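Side-chain contacts in acetylene hydratase (Pelobacter acetylenicus, PDB 2E7Z), which catalyses the hydration of acetylene to acetaldehyde, using a tungsten-bis(molybdopterin guanine dinucleotide) cofactor and a [4Fe-4S] cluster: residues S414-L417 against M418-N422; Q423-A426 against L427-L430; H694-A697 against M698-D702; T392-F395 against T396-T400. One frame throughout, in Å; residues are numbered along the deposited sequence.

Contact 1: residues S414-L417 against M418-N422. With MGD (2-amino-5,6-dimercapto-7-methyl-3,7,8a,9-tetrahydro-8-oxa-1,3,9,10-tetraaza-anthracen-4-one guanosine dinucleotide), chain E.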
loop_
_atom_site.group_PDB
_atom_site.type_symbol
_atom_site.label_atom_id
_atom_site.label_comp_id
_atom_site.label_asym_id
_atom_site.label_seq_id
_atom_site.Cartn_x
_atom_site.Cartn_y
_atom_site.Cartn_z
ATOM N N SER A 414 -5.428 5.171 -9.799
ATOM C CA SER A 414 -6.126 4.551 -8.690
ATOM C C SER A 414 -7.531 4.149 -9.110
ATOM O O SER A 414 -8.361 5.004 -9.454
ATOM C CB SER A 414 -6.164 5.551 -7.502
ATOM O OG SER A 414 -7.027 5.088 -6.458
ATOM N N ASN A 415 -7.779 2.834 -9.113
ATOM C CA ASN A 415 -9.112 2.326 -9.399
ATOM C C ASN A 415 -9.878 2.344 -8.081
ATOM O O ASN A 415 -10.200 1.333 -7.482
ATOM C CB ASN A 415 -8.989 0.928 -9.999
ATOM C CG ASN A 415 -10.314 0.314 -10.369
ATOM O OD1 ASN A 415 -11.330 0.988 -10.517
ATOM N ND2 ASN A 415 -10.275 -0.998 -10.592
ATOM N N ALA A 416 -10.150 3.572 -7.647
ATOM C CA ALA A 416 -10.664 3.869 -6.312
ATOM C C ALA A 416 -11.954 3.150 -5.944
ATOM O O ALA A 416 -12.128 2.728 -4.797
ATOM C CB ALA A 416 -10.818 5.401 -6.115
ATOM N N LEU A 417 -12.858 2.964 -6.906
ATOM C CA LEU A 417 -14.074 2.213 -6.626
ATOM C C LEU A 417 -13.753 0.881 -5.935
ATOM O O LEU A 417 -14.497 0.428 -5.068
ATOM C CB LEU A 417 -14.859 1.974 -7.932
ATOM C CG LEU A 417 -16.085 1.094 -7.766
ATOM C CD1 LEU A 417 -17.167 1.759 -6.924
ATOM C CD2 LEU A 417 -16.618 0.755 -9.161
ATOM N N MET A 418 -12.672 0.241 -6.380
ATOM C CA MET A 418 -12.352 -1.127 -5.981
ATOM C C MET A 418 -11.176 -1.228 -5.022
ATOM O O MET A 418 -10.751 -2.349 -4.699
ATOM C CB MET A 418 -12.040 -1.970 -7.245
ATOM C CG MET A 418 -13.278 -2.316 -8.101
ATOM S SD MET A 418 -12.904 -3.069 -9.711
ATOM C CE MET A 418 -11.705 -4.368 -9.327
ATOM N N GLY A 419 -10.661 -0.074 -4.573
ATOM C CA GLY A 419 -9.345 -0.031 -3.933
ATOM C C GLY A 419 -9.388 0.122 -2.434
ATOM O O GLY A 419 -8.338 0.287 -1.790
ATOM N N TYR A 420 -10.588 0.076 -1.846
ATOM C CA TYR A 420 -10.751 0.266 -0.401
ATOM C C TYR A 420 -11.668 -0.842 0.134
ATOM O O TYR A 420 -11.523 -1.986 -0.264
ATOM C CB TYR A 420 -11.226 1.699 -0.086
ATOM C CG TYR A 420 -10.268 2.757 -0.603
ATOM C CD1 TYR A 420 -10.385 3.259 -1.912
ATOM C CD2 TYR A 420 -9.229 3.240 0.208
ATOM C CE1 TYR A 420 -9.493 4.216 -2.403
ATOM C CE2 TYR A 420 -8.353 4.231 -0.269
ATOM C CZ TYR A 420 -8.497 4.706 -1.566
ATOM O OH TYR A 420 -7.620 5.647 -1.999
ATOM N N ALA A 421 -12.543 -0.531 1.082
ATOM C CA ALA A 421 -13.577 -1.458 1.512
ATOM C C ALA A 421 -14.933 -0.936 1.016
ATOM O O ALA A 421 -14.993 0.001 0.211
ATOM C CB ALA A 421 -13.550 -1.606 3.024
ATOM N N ASN A 422 -16.025 -1.563 1.467
ATOM C CA ASN A 422 -17.380 -1.037 1.280
ATOM C C ASN A 422 -17.555 -0.404 -0.119
ATOM O O ASN A 422 -17.834 0.798 -0.246
ATOM C CB ASN A 422 -17.733 -0.074 2.422
ATOM C CG ASN A 422 -19.232 0.238 2.465
ATOM O OD1 ASN A 422 -20.022 -0.273 1.648
ATOM N ND2 ASN A 422 -19.621 1.082 3.406
HETATM P PB MGD E . -5.536 -0.406 -8.304
HETATM O O1B MGD E . -6.676 -0.169 -7.345
HETATM O O2B MGD E . -5.533 -1.611 -9.171
HETATM O O3B MGD E . -4.126 -0.428 -7.540
HETATM O O3A MGD E . -3.747 0.170 -5.130
HETATM P PA MGD E . -3.386 0.664 -6.622
HETATM O O1A MGD E . -1.928 0.498 -6.930
HETATM O O2A MGD E . -4.033 2.009 -6.763
HETATM O "O5'" MGD E . -5.464 0.913 -9.229
HETATM C "C5'" MGD E . -4.271 1.191 -9.943
HETATM C "C4'" MGD E . -4.694 1.906 -11.211
HETATM O "O4'" MGD E . -3.508 2.466 -11.796
HETATM C "C3'" MGD E . -5.231 0.974 -12.292
HETATM O "O3'" MGD E . -6.540 1.420 -12.682
HETATM C "C2'" MGD E . -4.229 1.038 -13.464
HETATM O "O2'" MGD E . -4.787 0.945 -14.789
HETATM C "C1'" MGD E . -3.614 2.393 -13.236
HETATM N N9 MGD E . -2.234 2.575 -13.712
HETATM C C8 MGD E . -1.215 1.682 -13.660
HETATM N N7 MGD E . -0.072 2.236 -14.093
HETATM C C5 MGD E . -0.345 3.532 -14.358
HETATM C C6 MGD E . 0.388 4.691 -14.839
HETATM O O6 MGD E . 1.608 4.624 -15.098
HETATM N N1 MGD E . -0.310 5.834 -14.946
HETATM C C2 MGD E . -1.617 5.958 -14.743
HETATM N N2 MGD E . -2.197 7.184 -14.891
HETATM N N3 MGD E . -2.352 4.938 -14.310
HETATM C C4 MGD E . -1.758 3.745 -14.106
HETATM C C10 MGD E . -2.913 -0.828 -4.540
HETATM C C11 MGD E . -3.228 -0.837 -3.059
HETATM O O11 MGD E . -4.565 -1.325 -2.954
HETATM C C12 MGD E . -2.264 -1.739 -2.328
HETATM S S12 MGD E . -0.588 -1.477 -2.547
HETATM C C13 MGD E . -2.707 -2.682 -1.481
HETATM S S13 MGD E . -1.657 -3.798 -0.737
HETATM C C14 MGD E . -4.154 -2.849 -1.135
HETATM N N15 MGD E . -4.717 -4.067 -1.698
HETATM C C16 MGD E . -6.061 -4.196 -1.501
HETATM C C17 MGD E . -6.752 -5.482 -1.332
HETATM O O17 MGD E . -6.109 -6.555 -1.349
HETATM N N18 MGD E . -8.087 -5.456 -1.149
HETATM C C19 MGD E . -8.813 -4.310 -1.113
HETATM N N19 MGD E . -10.150 -4.351 -0.933
HETATM N N20 MGD E . -8.246 -3.110 -1.286
HETATM C C21 MGD E . -6.923 -3.001 -1.462
HETATM N N22 MGD E . -6.373 -1.792 -1.600
HETATM C C23 MGD E . -4.936 -1.614 -1.610
HETATM O O HOH W 1 -13.472 0.022 -2.406
#
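A single water pins Leu-417 to the residues after it. It donates to Leu-417 O at 2.9 Å and to Ala-421 O, and accepts the backbone N-H of Tyr-420. Two direct bonds fold the chain just before it. Met-418 N reaches Asn-415 O at 2.9 Å; Gly-419 N reaches Ala-416 O at 3.2 Å, nearly straight at the hydrogen (173°) although the donor stands well above the carbonyl plane. The same Ala-416 O lies in the plane of the Tyr-420 ring, at its edge, 3.4 Å from CD1. This is the loop between strand 408-412 and helix 423-431 of a beta-alpha-beta unit, and it holds one of the two MGD groups by its backbone. Asn-415, centre of an inverse gamma turn, donates its N to MGD O5'; Gly-419 O takes MGD N22 at 2.9 Å and Tyr-420 O takes MGD N19 at 2.8 Å. With CG anti to its backbone N (chi1 -179°), Asn-415 sends its amide across Met-418, ND2 lying 3.5 Å from SD. Thr-446 and Ser-610 bind the two ends of that amide, and Ser-106 holds the Tyr-420 hydroxyl.

Contact 2: residues Q423-A426 against L427-L430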
loop_
_atom_site.group_PDB
_atom_site.type_symbol
_atom_site.label_atom_id
_atom_site.label_comp_id
_atom_site.label_asym_id
_atom_site.label_seq_id
_atom_site.Cartn_x
_atom_site.Cartn_y
_atom_site.Cartn_z
ATOM N N GLN A 423 -17.396 -1.234 -1.143
ATOM C CA GLN A 423 -17.446 -0.780 -2.509
ATOM C C GLN A 423 -18.786 -0.147 -2.846
ATOM O O GLN A 423 -18.843 0.771 -3.649
ATOM C CB GLN A 423 -17.142 -1.944 -3.436
ATOM C CG GLN A 423 -17.098 -1.578 -4.920
ATOM C CD GLN A 423 -16.474 -2.701 -5.708
ATOM O OE1 GLN A 423 -15.464 -3.251 -5.287
ATOM N NE2 GLN A 423 -17.053 -3.030 -6.859
ATOM N N GLN A 424 -19.864 -0.633 -2.238
ATOM C CA GLN A 424 -21.177 -0.039 -2.505
ATOM C C GLN A 424 -21.180 1.452 -2.093
ATOM O O GLN A 424 -21.812 2.288 -2.750
ATOM C CB GLN A 424 -22.249 -0.835 -1.759
ATOM C CG GLN A 424 -22.229 -2.311 -2.035
ATOM C CD GLN A 424 -21.341 -3.203 -1.099
ATOM O OE1 GLN A 424 -20.291 -2.805 -0.525
ATOM N NE2 GLN A 424 -21.772 -4.443 -0.978
ATOM N N ASN A 425 -20.523 1.782 -0.985
ATOM C CA ASN A 425 -20.517 3.147 -0.508
ATOM C C ASN A 425 -19.585 3.992 -1.380
ATOM O O ASN A 425 -19.844 5.161 -1.612
ATOM C CB ASN A 425 -20.112 3.213 0.968
ATOM C CG ASN A 425 -20.458 4.508 1.577
ATOM O OD1 ASN A 425 -21.582 5.008 1.397
ATOM N ND2 ASN A 425 -19.509 5.076 2.322
ATOM N N ALA A 426 -18.500 3.397 -1.870
ATOM C CA ALA A 426 -17.632 4.138 -2.765
ATOM C C ALA A 426 -18.409 4.488 -4.038
ATOM O O ALA A 426 -18.294 5.603 -4.531
ATOM C CB ALA A 426 -16.361 3.374 -3.072
ATOM N N LEU A 427 -19.216 3.546 -4.541
ATOM C CA LEU A 427 -20.070 3.811 -5.697
ATOM C C LEU A 427 -21.054 4.952 -5.372
ATOM O O LEU A 427 -21.205 5.892 -6.155
ATOM C CB LEU A 427 -20.811 2.546 -6.145
ATOM C CG LEU A 427 -21.783 2.806 -7.301
ATOM C CD1 LEU A 427 -21.098 3.375 -8.557
ATOM C CD2 LEU A 427 -22.494 1.491 -7.599
ATOM N N LYS A 428 -21.709 4.880 -4.204
ATOM C CA LYS A 428 -22.653 5.920 -3.829
ATOM C C LYS A 428 -21.938 7.289 -3.768
ATOM O O LYS A 428 -22.458 8.308 -4.233
ATOM C CB LYS A 428 -23.315 5.607 -2.470
ATOM C CG LYS A 428 -24.284 6.694 -2.055
ATOM C CD LYS A 428 -24.985 6.392 -0.766
ATOM C CE LYS A 428 -25.802 7.618 -0.407
ATOM N NZ LYS A 428 -26.721 7.388 0.732
ATOM N N GLY A 429 -20.740 7.293 -3.191
ATOM C CA GLY A 429 -19.941 8.519 -3.085
ATOM C C GLY A 429 -19.643 9.099 -4.460
ATOM O O GLY A 429 -19.866 10.267 -4.723
ATOM N N LEU A 430 -19.149 8.248 -5.369
ATOM C CA LEU A 430 -18.860 8.683 -6.743
ATOM C C LEU A 430 -20.125 9.186 -7.462
ATOM O O LEU A 430 -20.090 10.215 -8.142
ATOM C CB LEU A 430 -18.186 7.533 -7.531
ATOM C CG LEU A 430 -16.750 7.279 -7.030
ATOM C CD1 LEU A 430 -16.273 5.925 -7.624
ATOM C CD2 LEU A 430 -15.820 8.407 -7.450
#
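The Asn-425 carboxamide is the one side-chain amide that comes up to the following turn: its OD1 lies 4.3 Å from Lys-428 CD, a loose touch against the aliphatic chain. The other flat groups at work are the peptides. Each carbonyl from Gln-423 to Ala-426 takes the N-H four residues on. Asn-425 O to Gly-429 N is the shortest of these bonds at 2.8 Å, and Ala-426 O to Leu-430 N, at 2.9 Å, the straightest. Leu-430 also drapes its branch beside that last oxygen, CG at 3.4 Å and CD1 at 3.7 Å from Ala-426 O. This is regular alpha-helix, the crossover of the beta-alpha-beta unit that links the parallel strands 408-412 and 435-440. Leu-427 rests its CB 3.5 Å from Gln-424 O; its CG is anti to the backbone N (chi1 176°), which leads the isobutyl group away from the preceding turn to Leu-417 and Met-692. Lys-428 leaves in the same sense and stays extended beyond CG, an exposed chain that passes Ala-399 of helix 391-400. Gly-429, with no side chain, is buried and its CA comes within 3.5 Å of Met-398 CB, while Ala-426 meets the Phe-395 ring. At the first turn, the Gln-424 amide donates NE2 to Met-698 O, in the loop after helix 691-694.

Contact 3: residues H694-A697 against M698-D702. With MGD (2-amino-5,6-dimercapto-7-methyl-3,7,8a,9-tetrahydro-8-oxa-1,3,9,10-tetraaza-anthracen-4-one guanosine dinucleotide), chain E.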
loop_
_atom_site.group_PDB
_atom_site.type_symbol
_atom_site.label_atom_id
_atom_site.label_comp_id
_atom_site.label_asym_id
_atom_site.label_seq_id
_atom_site.Cartn_x
_atom_site.Cartn_y
_atom_site.Cartn_z
ATOM N N HIS A 694 -17.311 -9.107 -8.848
ATOM C CA HIS A 694 -16.119 -9.929 -8.605
ATOM C C HIS A 694 -15.038 -9.323 -7.708
ATOM O O HIS A 694 -14.036 -10.018 -7.480
ATOM C CB HIS A 694 -15.470 -10.366 -9.933
ATOM C CG HIS A 694 -16.431 -10.973 -10.891
ATOM N ND1 HIS A 694 -17.055 -12.181 -10.656
ATOM C CD2 HIS A 694 -16.861 -10.551 -12.102
ATOM C CE1 HIS A 694 -17.841 -12.469 -11.678
ATOM N NE2 HIS A 694 -17.735 -11.505 -12.576
ATOM N N ASN A 695 -15.217 -8.089 -7.201
ATOM C CA ASN A 695 -14.176 -7.497 -6.383
ATOM C C ASN A 695 -14.423 -7.755 -4.913
ATOM O O ASN A 695 -15.577 -7.687 -4.446
ATOM C CB ASN A 695 -14.086 -5.981 -6.602
ATOM C CG ASN A 695 -12.846 -5.398 -5.986
ATOM O OD1 ASN A 695 -12.896 -4.413 -5.199
ATOM N ND2 ASN A 695 -11.731 -5.991 -6.294
ATOM N N ASP A 696 -13.334 -7.986 -4.170
ATOM C CA ASP A 696 -13.427 -8.245 -2.730
ATOM C C ASP A 696 -14.090 -7.112 -1.935
ATOM O O ASP A 696 -14.748 -7.363 -0.932
ATOM C CB ASP A 696 -12.065 -8.610 -2.111
ATOM C CG ASP A 696 -11.023 -7.509 -2.230
ATOM O OD1 ASP A 696 -11.026 -6.785 -3.253
ATOM O OD2 ASP A 696 -10.193 -7.375 -1.308
ATOM N N ALA A 697 -13.927 -5.868 -2.382
ATOM C CA ALA A 697 -14.469 -4.748 -1.596
ATOM C C ALA A 697 -15.990 -4.785 -1.503
ATOM O O ALA A 697 -16.579 -4.109 -0.651
ATOM C CB ALA A 697 -13.965 -3.426 -2.134
ATOM N N MET A 698 -16.635 -5.584 -2.372
ATOM C CA MET A 698 -18.076 -5.794 -2.252
ATOM C C MET A 698 -18.497 -6.425 -0.917
ATOM O O MET A 698 -19.650 -6.320 -0.520
ATOM C CB MET A 698 -18.611 -6.657 -3.408
ATOM C CG MET A 698 -18.635 -5.971 -4.792
ATOM S SD MET A 698 -19.645 -4.470 -4.786
ATOM C CE MET A 698 -21.260 -5.174 -4.424
ATOM N N VAL A 699 -17.581 -7.130 -0.259
ATOM C CA VAL A 699 -17.948 -7.914 0.921
ATOM C C VAL A 699 -17.278 -7.449 2.175
ATOM O O VAL A 699 -17.434 -8.086 3.218
ATOM C CB VAL A 699 -17.663 -9.444 0.697
ATOM C CG1 VAL A 699 -18.125 -9.855 -0.675
ATOM C CG2 VAL A 699 -16.182 -9.802 0.900
ATOM N N LEU A 700 -16.582 -6.310 2.084
ATOM C CA LEU A 700 -15.805 -5.805 3.209
ATOM C C LEU A 700 -16.474 -4.636 3.883
ATOM O O LEU A 700 -16.559 -3.550 3.313
ATOM C CB LEU A 700 -14.385 -5.418 2.765
ATOM C CG LEU A 700 -13.567 -6.566 2.166
ATOM C CD1 LEU A 700 -12.304 -6.007 1.495
ATOM C CD2 LEU A 700 -13.229 -7.648 3.188
ATOM N N SER A 701 -16.923 -4.854 5.110
ATOM C CA SER A 701 -17.527 -3.786 5.874
ATOM C C SER A 701 -16.508 -2.720 6.265
ATOM O O SER A 701 -15.351 -3.036 6.516
ATOM C CB SER A 701 -18.142 -4.378 7.152
ATOM O OG SER A 701 -18.727 -3.347 7.909
ATOM N N ASP A 702 -16.940 -1.457 6.334
ATOM C CA ASP A 702 -16.136 -0.440 7.015
ATOM C C ASP A 702 -16.903 0.220 8.149
ATOM O O ASP A 702 -16.588 1.343 8.557
ATOM C CB ASP A 702 -15.450 0.569 6.076
ATOM C CG ASP A 702 -16.404 1.408 5.255
ATOM O OD1 ASP A 702 -17.632 1.327 5.448
ATOM O OD2 ASP A 702 -15.875 2.213 4.433
HETATM P PB MGD E . -5.536 -0.406 -8.304
HETATM O O1B MGD E . -6.676 -0.169 -7.345
HETATM O O2B MGD E . -5.533 -1.611 -9.171
HETATM O O3B MGD E . -4.126 -0.428 -7.540
HETATM O O3A MGD E . -3.747 0.170 -5.130
HETATM P PA MGD E . -3.386 0.664 -6.622
HETATM O O1A MGD E . -1.928 0.498 -6.930
HETATM O O2A MGD E . -4.033 2.009 -6.763
HETATM O "O5'" MGD E . -5.464 0.913 -9.229
HETATM C "C5'" MGD E . -4.271 1.191 -9.943
HETATM C "C4'" MGD E . -4.694 1.906 -11.211
HETATM O "O4'" MGD E . -3.508 2.466 -11.796
HETATM C "C3'" MGD E . -5.231 0.974 -12.292
HETATM O "O3'" MGD E . -6.540 1.420 -12.682
HETATM C "C2'" MGD E . -4.229 1.038 -13.464
HETATM O "O2'" MGD E . -4.787 0.945 -14.789
HETATM C "C1'" MGD E . -3.614 2.393 -13.236
HETATM N N9 MGD E . -2.234 2.575 -13.712
HETATM C C8 MGD E . -1.215 1.682 -13.660
HETATM N N7 MGD E . -0.072 2.236 -14.093
HETATM C C5 MGD E . -0.345 3.532 -14.358
HETATM C C6 MGD E . 0.388 4.691 -14.839
HETATM O O6 MGD E . 1.608 4.624 -15.098
HETATM N N1 MGD E . -0.310 5.834 -14.946
HETATM C C2 MGD E . -1.617 5.958 -14.743
HETATM N N2 MGD E . -2.197 7.184 -14.891
HETATM N N3 MGD E . -2.352 4.938 -14.310
HETATM C C4 MGD E . -1.758 3.745 -14.106
HETATM C C10 MGD E . -2.913 -0.828 -4.540
HETATM C C11 MGD E . -3.228 -0.837 -3.059
HETATM O O11 MGD E . -4.565 -1.325 -2.954
HETATM C C12 MGD E . -2.264 -1.739 -2.328
HETATM S S12 MGD E . -0.588 -1.477 -2.547
HETATM C C13 MGD E . -2.707 -2.682 -1.481
HETATM S S13 MGD E . -1.657 -3.798 -0.737
HETATM C C14 MGD E . -4.154 -2.849 -1.135
HETATM N N15 MGD E . -4.717 -4.067 -1.698
HETATM C C16 MGD E . -6.061 -4.196 -1.501
HETATM C C17 MGD E . -6.752 -5.482 -1.332
HETATM O O17 MGD E . -6.109 -6.555 -1.349
HETATM N N18 MGD E . -8.087 -5.456 -1.149
HETATM C C19 MGD E . -8.813 -4.310 -1.113
HETATM N N19 MGD E . -10.150 -4.351 -0.933
HETATM N N20 MGD E . -8.246 -3.110 -1.286
HETATM C C21 MGD E . -6.923 -3.001 -1.462
HETATM N N22 MGD E . -6.373 -1.792 -1.600
HETATM C C23 MGD E . -4.936 -1.614 -1.610
#
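Leu-700 folds back over Asp-696. Its CB is 4.2 Å from Asp-696 O, its CG closes to 3.4 Å from the same oxygen, and CD1 runs on to lie beside the bonded pair of carboxylate and cofactor, 3.8 Å from Asp-696 OD2 and 3.6 Å from MGD N19. That carboxylate is the polar heart of the contact. OD2 accepts from two neighbouring nitrogens of the pterin, MGD N18 at 2.9 Å and MGD N19 at 3.0 Å; the bonds share one oxygen, and both are bent at the hydrogen. OD1 is taken by His-673, which should fix the rotation of the group. Asp-696 reaches the pterin with CG set between its backbone N and carbonyl carbon (chi1 62°). The backbone around it is a short 3-10 turn following helix 691-694, in the C-terminal part of the protein, which carries the dinucleotide-binding domain. Here Val-699 N binds Asp-696 O at 2.9 Å and Met-698 N binds Asn-695 O, both donors standing above the carbonyl planes. Val-699 adds CG2 at 3.4 Å from Asp-696 O, so methyl and methine groups crowd round an oxygen already hydrogen-bonded. Met-698 keeps CB and CG close to Asn-695 O, then bends twice, at chi2 and chi3, and heads away toward Gln-423.

Contact 4: residues T392-F395 against T396-T400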
loop_
_atom_site.group_PDB
_atom_site.type_symbol
_atom_site.label_atom_id
_atom_site.label_comp_id
_atom_site.label_asym_id
_atom_site.label_seq_id
_atom_site.Cartn_x
_atom_site.Cartn_y
_atom_site.Cartn_z
ATOM N N THR A 392 -12.956 5.763 4.629
ATOM C CA THR A 392 -14.352 5.636 4.988
ATOM C C THR A 392 -14.962 7.025 5.217
ATOM O O THR A 392 -16.066 7.303 4.776
ATOM C CB THR A 392 -14.491 4.749 6.272
ATOM O OG1 THR A 392 -13.971 3.446 5.966
ATOM C CG2 THR A 392 -15.946 4.635 6.707
ATOM N N ALA A 393 -14.243 7.913 5.918
ATOM C CA ALA A 393 -14.746 9.279 6.091
ATOM C C ALA A 393 -14.896 9.987 4.744
ATOM O O ALA A 393 -15.865 10.734 4.530
ATOM C CB ALA A 393 -13.849 10.091 7.007
ATOM N N LEU A 394 -13.926 9.771 3.854
ATOM C CA LEU A 394 -13.977 10.461 2.567
ATOM C C LEU A 394 -15.185 9.999 1.736
ATOM O O LEU A 394 -15.960 10.827 1.233
ATOM C CB LEU A 394 -12.680 10.239 1.804
ATOM C CG LEU A 394 -12.648 10.887 0.421
ATOM C CD1 LEU A 394 -12.840 12.450 0.495
ATOM C CD2 LEU A 394 -11.358 10.501 -0.265
ATOM N N PHE A 395 -15.339 8.678 1.573
ATOM C CA PHE A 395 -16.458 8.186 0.770
ATOM C C PHE A 395 -17.784 8.492 1.439
ATOM O O PHE A 395 -18.774 8.772 0.804
ATOM C CB PHE A 395 -16.310 6.693 0.450
ATOM C CG PHE A 395 -15.230 6.410 -0.556
ATOM C CD1 PHE A 395 -15.347 6.848 -1.876
ATOM C CD2 PHE A 395 -14.091 5.714 -0.181
ATOM C CE1 PHE A 395 -14.337 6.579 -2.797
ATOM C CE2 PHE A 395 -13.075 5.437 -1.068
ATOM C CZ PHE A 395 -13.195 5.869 -2.387
ATOM N N THR A 396 -17.796 8.495 2.768
ATOM C CA THR A 396 -19.029 8.856 3.469
ATOM C C THR A 396 -19.396 10.318 3.249
ATOM O O THR A 396 -20.562 10.638 3.052
ATOM C CB THR A 396 -18.912 8.512 4.959
ATOM O OG1 THR A 396 -18.805 7.092 5.070
ATOM C CG2 THR A 396 -20.119 8.971 5.735
ATOM N N ALA A 397 -18.402 11.200 3.212
ATOM C CA ALA A 397 -18.707 12.614 2.961
ATOM C C ALA A 397 -19.182 12.774 1.531
ATOM O O ALA A 397 -20.118 13.508 1.249
ATOM C CB ALA A 397 -17.483 13.471 3.223
ATOM N N MET A 398 -18.526 12.059 0.626
ATOM C CA MET A 398 -18.978 12.039 -0.775
ATOM C C MET A 398 -20.438 11.596 -0.910
ATOM O O MET A 398 -21.237 12.241 -1.608
ATOM C CB MET A 398 -18.068 11.153 -1.625
ATOM C CG MET A 398 -16.683 11.762 -1.788
ATOM S SD MET A 398 -15.467 10.541 -2.367
ATOM C CE MET A 398 -16.053 10.262 -4.071
ATOM N N ALA A 399 -20.792 10.533 -0.194
ATOM C CA ALA A 399 -22.107 9.907 -0.299
ATOM C C ALA A 399 -23.209 10.666 0.437
ATOM O O ALA A 399 -24.330 10.775 -0.042
ATOM C CB ALA A 399 -22.035 8.460 0.238
ATOM N N THR A 400 -22.897 11.162 1.637
ATOM C CA THR A 400 -23.934 11.711 2.537
ATOM C C THR A 400 -23.870 13.220 2.719
ATOM O O THR A 400 -24.787 13.796 3.289
ATOM C CB THR A 400 -23.867 11.104 3.964
ATOM O OG1 THR A 400 -22.652 11.518 4.597
ATOM C CG2 THR A 400 -23.971 9.563 3.900
#
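Phe-395 and Met-398 both set CG anti to their own carbonyl carbon (chi1 -72° and -69°), which makes the two side chains leave the helix side by side, pointing the same way. An extended chi2 carries Met-398 SD alongside the phenyl group, 3.7 Å from Phe-395 CD1; the bend at the last torsion then sets the methyl CE. The sulfur is 4.7 Å from the ring centroid and 50° off the normal, an oblique Met-aromatic contact. Leu-394 meets the same sulfur from another direction, its CG 4.0 Å from Met-398 SD, while Met-398 CG passes 3.2 Å from Leu-394 O. Farther round the helix a threonine hydroxyl reinforces the backbone bond. Thr-396 OG1 donates to Thr-392 O at 2.8 Å, and Thr-396 N binds that same oxygen from the opposite face of its plane, so a single carbonyl accepts both. Thr-400 repeats the pattern at the end of the helix: its OG1 and N both reach Thr-396 O, the hydroxyl at 2.7 Å. Between them, Ala-397 N and Ala-399 N carry on the regular helical bonding. The Thr-392 hydroxyl, pointing the same way as that of Thr-396, goes to Asp-702 instead. In the fold, Leu-394 and Met-398 pack on Phe-409 of strand 408-412, whereas Phe-395, Thr-396 and Ala-399 lean on helix 423-431; the Phe-395 ring also stands edge-to-face with Tyr-420, in the loop between that strand and helix.

Overall arrangement
From the N terminus, contact 4 comes first, on helix 391-400. Strand 408-412 follows, then contact 1 in the loop at its end, and contact 2 directly after it on helix 423-431. Contact 3 lies some 260 residues later. All four are local contacts in series; none nests in or crosses another. Space brings them together: the 694-702 segment passes 418-422 in the same chain direction, Leu-700 O meets Asn-422 N at 2.8 Å, and Ala-697 O meets Gln-423 N where the helix of contact 2 begins. Asp-702 continues to Thr-392 of contact 4. The late segment thus joins the C-terminal part to the beta-alpha-beta unit, with contacts 1 and 3 touching the same MGD.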